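Local coordinates for Efb homologous protein (Staphylococcus aureus subsp. aureus Mu50, PDB 2NOJ) that probably binds the C3d region of complement component C3 and thereby inhibits complement activation, as a secreted immune-evasion protein of the bacterium, at residues E34-T39 / D71-Y76. The protein carries 1 engineered substitution. Numbering follows the deposited sequence.
Sequences ELFKRT and DLVLKY. Engineered in segment 34-39: Glu34 (natural residue Asn).
Phe36 CG lies anti to the backbone N, chi1 174°, and this carries the CE2/CZ side of the ring to Val73 and Leu74 of the helix of 71-76. Val73 meets it with CG1 also trans to N, chi1 -172°, so that this methyl lies over one face of the ring while CG2 is swung round beside the backbone N. The two side chains run antiparallel alongside one another, and Val73 CB sits 3.9 Å from Phe36 CE2. Leu74 comes in differently: its CA–CB bond points neither at the opposing helix nor away from it, yet the side chain, set roughly perpendicular to that of Phe36, carries CD1 to the ring edge in plane, 3.5 Å from Phe36 CZ. The two segments belong to the first and third helices of a three-helix bundle, helix 24-39 and helix 61-76; the axes of segments 34-39 and 71-76 run nearly parallel, coming within 10.3 Å and inclined by 18°, with helix 42-54 returning between them in the chain. Phe36 also packs on that middle helix through Thr44 and Ala48 and meets the His45 ring, which touches Leu74 too, while Leu79 of the C-terminal tail adds to its surroundings. Leu74 in addition packs against a polar side chain of another protein's chain in the assembly. At the exposed margin Lys37 lays its aliphatic part beside the valine, CD lying 4.3 Å from Val73 CG2, and its NZ makes a weak hydrogen bond to Gln69. Near the end of the first helix, Leu35 O accepts both Thr39 N and Thr39 OG1, the hydroxyl at 2.6 Å, from opposite faces of the carbonyl plane.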
ATOM      1  N   GLU B  34      -4.454  -7.032  25.341  1.00 30.49           N
ATOM      2  CA  GLU B  34      -5.000  -7.978  26.328  1.00 34.81           C
ATOM      3  C   GLU B  34      -5.931  -9.007  25.658  1.00 34.16           C
ATOM      4  O   GLU B  34      -5.817 -10.203  25.913  1.00 33.60           O
ATOM      5  CB  GLU B  34      -5.749  -7.225  27.436  1.00 34.30           C
ATOM      6  N   LEU B  35      -6.833  -8.532  24.796  1.00 32.10           N
ATOM      7  CA  LEU B  35      -7.773  -9.403  24.106  1.00 32.74           C
ATOM      8  C   LEU B  35      -7.028 -10.387  23.204  1.00 32.12           C
ATOM      9  O   LEU B  35      -7.473 -11.534  23.008  1.00 30.14           O
ATOM     10  CB  LEU B  35      -8.743  -8.575  23.272  1.00 32.82           C
ATOM     11  N   PHE B  36      -5.907  -9.932  22.644  1.00 27.52           N
ATOM     12  CA  PHE B  36      -5.106 -10.778  21.766  1.00 22.89           C
ATOM     13  C   PHE B  36      -4.423 -11.903  22.547  1.00 24.64           C
ATOM     14  O   PHE B  36      -4.337 -13.040  22.074  1.00 21.63           O
ATOM     15  CB  PHE B  36      -4.055  -9.936  21.039  1.00 17.85           C
ATOM     16  CG  PHE B  36      -3.096 -10.742  20.218  1.00 13.38           C
ATOM     17  CD1 PHE B  36      -3.540 -11.837  19.467  1.00 11.45           C
ATOM     18  CD2 PHE B  36      -1.757 -10.392  20.148  1.00 13.67           C
ATOM     19  CE1 PHE B  36      -2.674 -12.562  18.654  1.00  7.82           C
ATOM     20  CE2 PHE B  36      -0.874 -11.115  19.333  1.00 11.89           C
ATOM     21  CZ  PHE B  36      -1.348 -12.208  18.583  1.00 10.66           C
ATOM     22  N   LYS B  37      -3.938 -11.577  23.744  1.00 26.75           N
ATOM     23  CA  LYS B  37      -3.274 -12.565  24.577  1.00 32.34           C
ATOM     24  C   LYS B  37      -4.237 -13.688  24.923  1.00 36.09           C
ATOM     25  O   LYS B  37      -3.867 -14.857  24.928  1.00 34.29           O
ATOM     26  CB  LYS B  37      -2.745 -11.925  25.858  1.00 31.43           C
ATOM     27  CG  LYS B  37      -1.603 -10.938  25.650  1.00 33.12           C
ATOM     28  CD  LYS B  37      -0.377 -11.303  26.488  1.00 34.07           C
ATOM     29  CE  LYS B  37      -0.618 -11.155  27.978  1.00 36.33           C
ATOM     30  NZ  LYS B  37       0.575 -11.617  28.750  1.00 41.46           N
ATOM     31  N   ARG B  38      -5.481 -13.330  25.196  1.00 38.46           N
ATOM     32  CA  ARG B  38      -6.478 -14.318  25.547  1.00 42.56           C
ATOM     33  C   ARG B  38      -7.032 -15.061  24.315  1.00 44.70           C
ATOM     34  O   ARG B  38      -7.011 -16.288  24.258  1.00 48.41           O
ATOM     35  CB  ARG B  38      -7.602 -13.636  26.319  1.00 43.00           C
ATOM     36  N   THR B  39      -7.507 -14.303  23.329  1.00 47.13           N
ATOM     37  CA  THR B  39      -8.105 -14.839  22.102  1.00 44.83           C
ATOM     38  C   THR B  39      -7.168 -15.604  21.161  1.00 41.06           C
ATOM     39  O   THR B  39      -7.522 -16.658  20.635  1.00 40.35           O
ATOM     40  CB  THR B  39      -8.751 -13.703  21.299  1.00 46.77           C
ATOM     41  OG1 THR B  39      -9.499 -12.858  22.185  1.00 50.07           O
ATOM     42  CG2 THR B  39      -9.669 -14.258  20.239  1.00 48.11           C
ATOM     43  N   ASP B  71       4.769  -9.891  20.311  1.00 25.50           N
ATOM     44  CA  ASP B  71       5.805 -10.782  19.818  1.00 28.34           C
ATOM     45  C   ASP B  71       5.842 -12.125  20.540  1.00 26.87           C
ATOM     46  O   ASP B  71       6.148 -13.139  19.927  1.00 26.67           O
ATOM     47  CB  ASP B  71       7.185 -10.096  19.930  1.00 29.65           C
ATOM     48  CG  ASP B  71       7.363  -8.926  18.932  1.00 34.88           C
ATOM     49  OD1 ASP B  71       6.386  -8.190  18.652  1.00 34.93           O
ATOM     50  OD2 ASP B  71       8.496  -8.727  18.432  1.00 38.20           O
ATOM     51  N   LEU B  72       5.536 -12.131  21.838  1.00 27.65           N
ATOM     52  CA  LEU B  72       5.575 -13.367  22.617  1.00 29.57           C
ATOM     53  C   LEU B  72       4.469 -14.340  22.269  1.00 28.98           C
ATOM     54  O   LEU B  72       4.630 -15.559  22.399  1.00 29.38           O
ATOM     55  CB  LEU B  72       5.528 -13.069  24.120  1.00 30.28           C
ATOM     56  CG  LEU B  72       6.857 -12.589  24.717  1.00 32.25           C
ATOM     57  CD1 LEU B  72       6.698 -12.337  26.209  1.00 31.99           C
ATOM     58  CD2 LEU B  72       7.922 -13.641  24.461  1.00 32.40           C
ATOM     59  N   VAL B  73       3.338 -13.810  21.828  1.00 29.23           N
ATOM     60  CA  VAL B  73       2.237 -14.683  21.471  1.00 27.47           C
ATOM     61  C   VAL B  73       2.519 -15.247  20.089  1.00 30.06           C
ATOM     62  O   VAL B  73       2.286 -16.426  19.834  1.00 31.09           O
ATOM     63  CB  VAL B  73       0.879 -13.929  21.462  1.00 26.14           C
ATOM     64  CG1 VAL B  73      -0.262 -14.932  21.284  1.00 22.29           C
ATOM     65  CG2 VAL B  73       0.702 -13.117  22.762  1.00 21.45           C
ATOM     66  N   LEU B  74       3.053 -14.412  19.205  1.00 31.48           N
ATOM     67  CA  LEU B  74       3.326 -14.859  17.853  1.00 33.93           C
ATOM     68  C   LEU B  74       4.328 -15.979  17.800  1.00 35.81           C
ATOM     69  O   LEU B  74       4.170 -16.902  17.009  1.00 34.57           O
ATOM     70  CB  LEU B  74       3.819 -13.706  16.979  1.00 34.38           C
ATOM     71  CG  LEU B  74       2.799 -12.773  16.336  1.00 36.69           C
ATOM     72  CD1 LEU B  74       1.931 -12.116  17.386  1.00 36.88           C
ATOM     73  CD2 LEU B  74       3.550 -11.718  15.550  1.00 37.77           C
ATOM     74  N   LYS B  75       5.341 -15.913  18.654  1.00 36.95           N
ATOM     75  CA  LYS B  75       6.402 -16.923  18.665  1.00 38.12           C
ATOM     76  C   LYS B  75       6.026 -18.308  19.184  1.00 37.91           C
ATOM     77  O   LYS B  75       6.481 -19.315  18.648  1.00 37.50           O
ATOM     78  CB  LYS B  75       7.622 -16.398  19.443  1.00 37.38           C
ATOM     79  N   TYR B  76       5.202 -18.359  20.221  1.00 37.58           N
ATOM     80  CA  TYR B  76       4.807 -19.635  20.809  1.00 38.03           C
ATOM     81  C   TYR B  76       3.399 -20.097  20.460  1.00 38.07           C
ATOM     82  O   TYR B  76       2.934 -21.121  20.982  1.00 36.88           O
ATOM     83  CB  TYR B  76       4.966 -19.557  22.324  1.00 37.49           C
ATOM     84  CG  TYR B  76       6.384 -19.283  22.728  1.00 38.49           C
ATOM     85  CD1 TYR B  76       6.681 -18.354  23.722  1.00 39.14           C
ATOM     86  CD2 TYR B  76       7.436 -19.962  22.118  1.00 39.55           C
ATOM     87  CE1 TYR B  76       8.002 -18.108  24.100  1.00 41.03           C
ATOM     88  CE2 TYR B  76       8.756 -19.733  22.487  1.00 41.76           C
ATOM     89  CZ  TYR B  76       9.036 -18.805  23.482  1.00 41.25           C
ATOM     90  OH  TYR B  76      10.339 -18.606  23.877  1.00 40.14           O
TER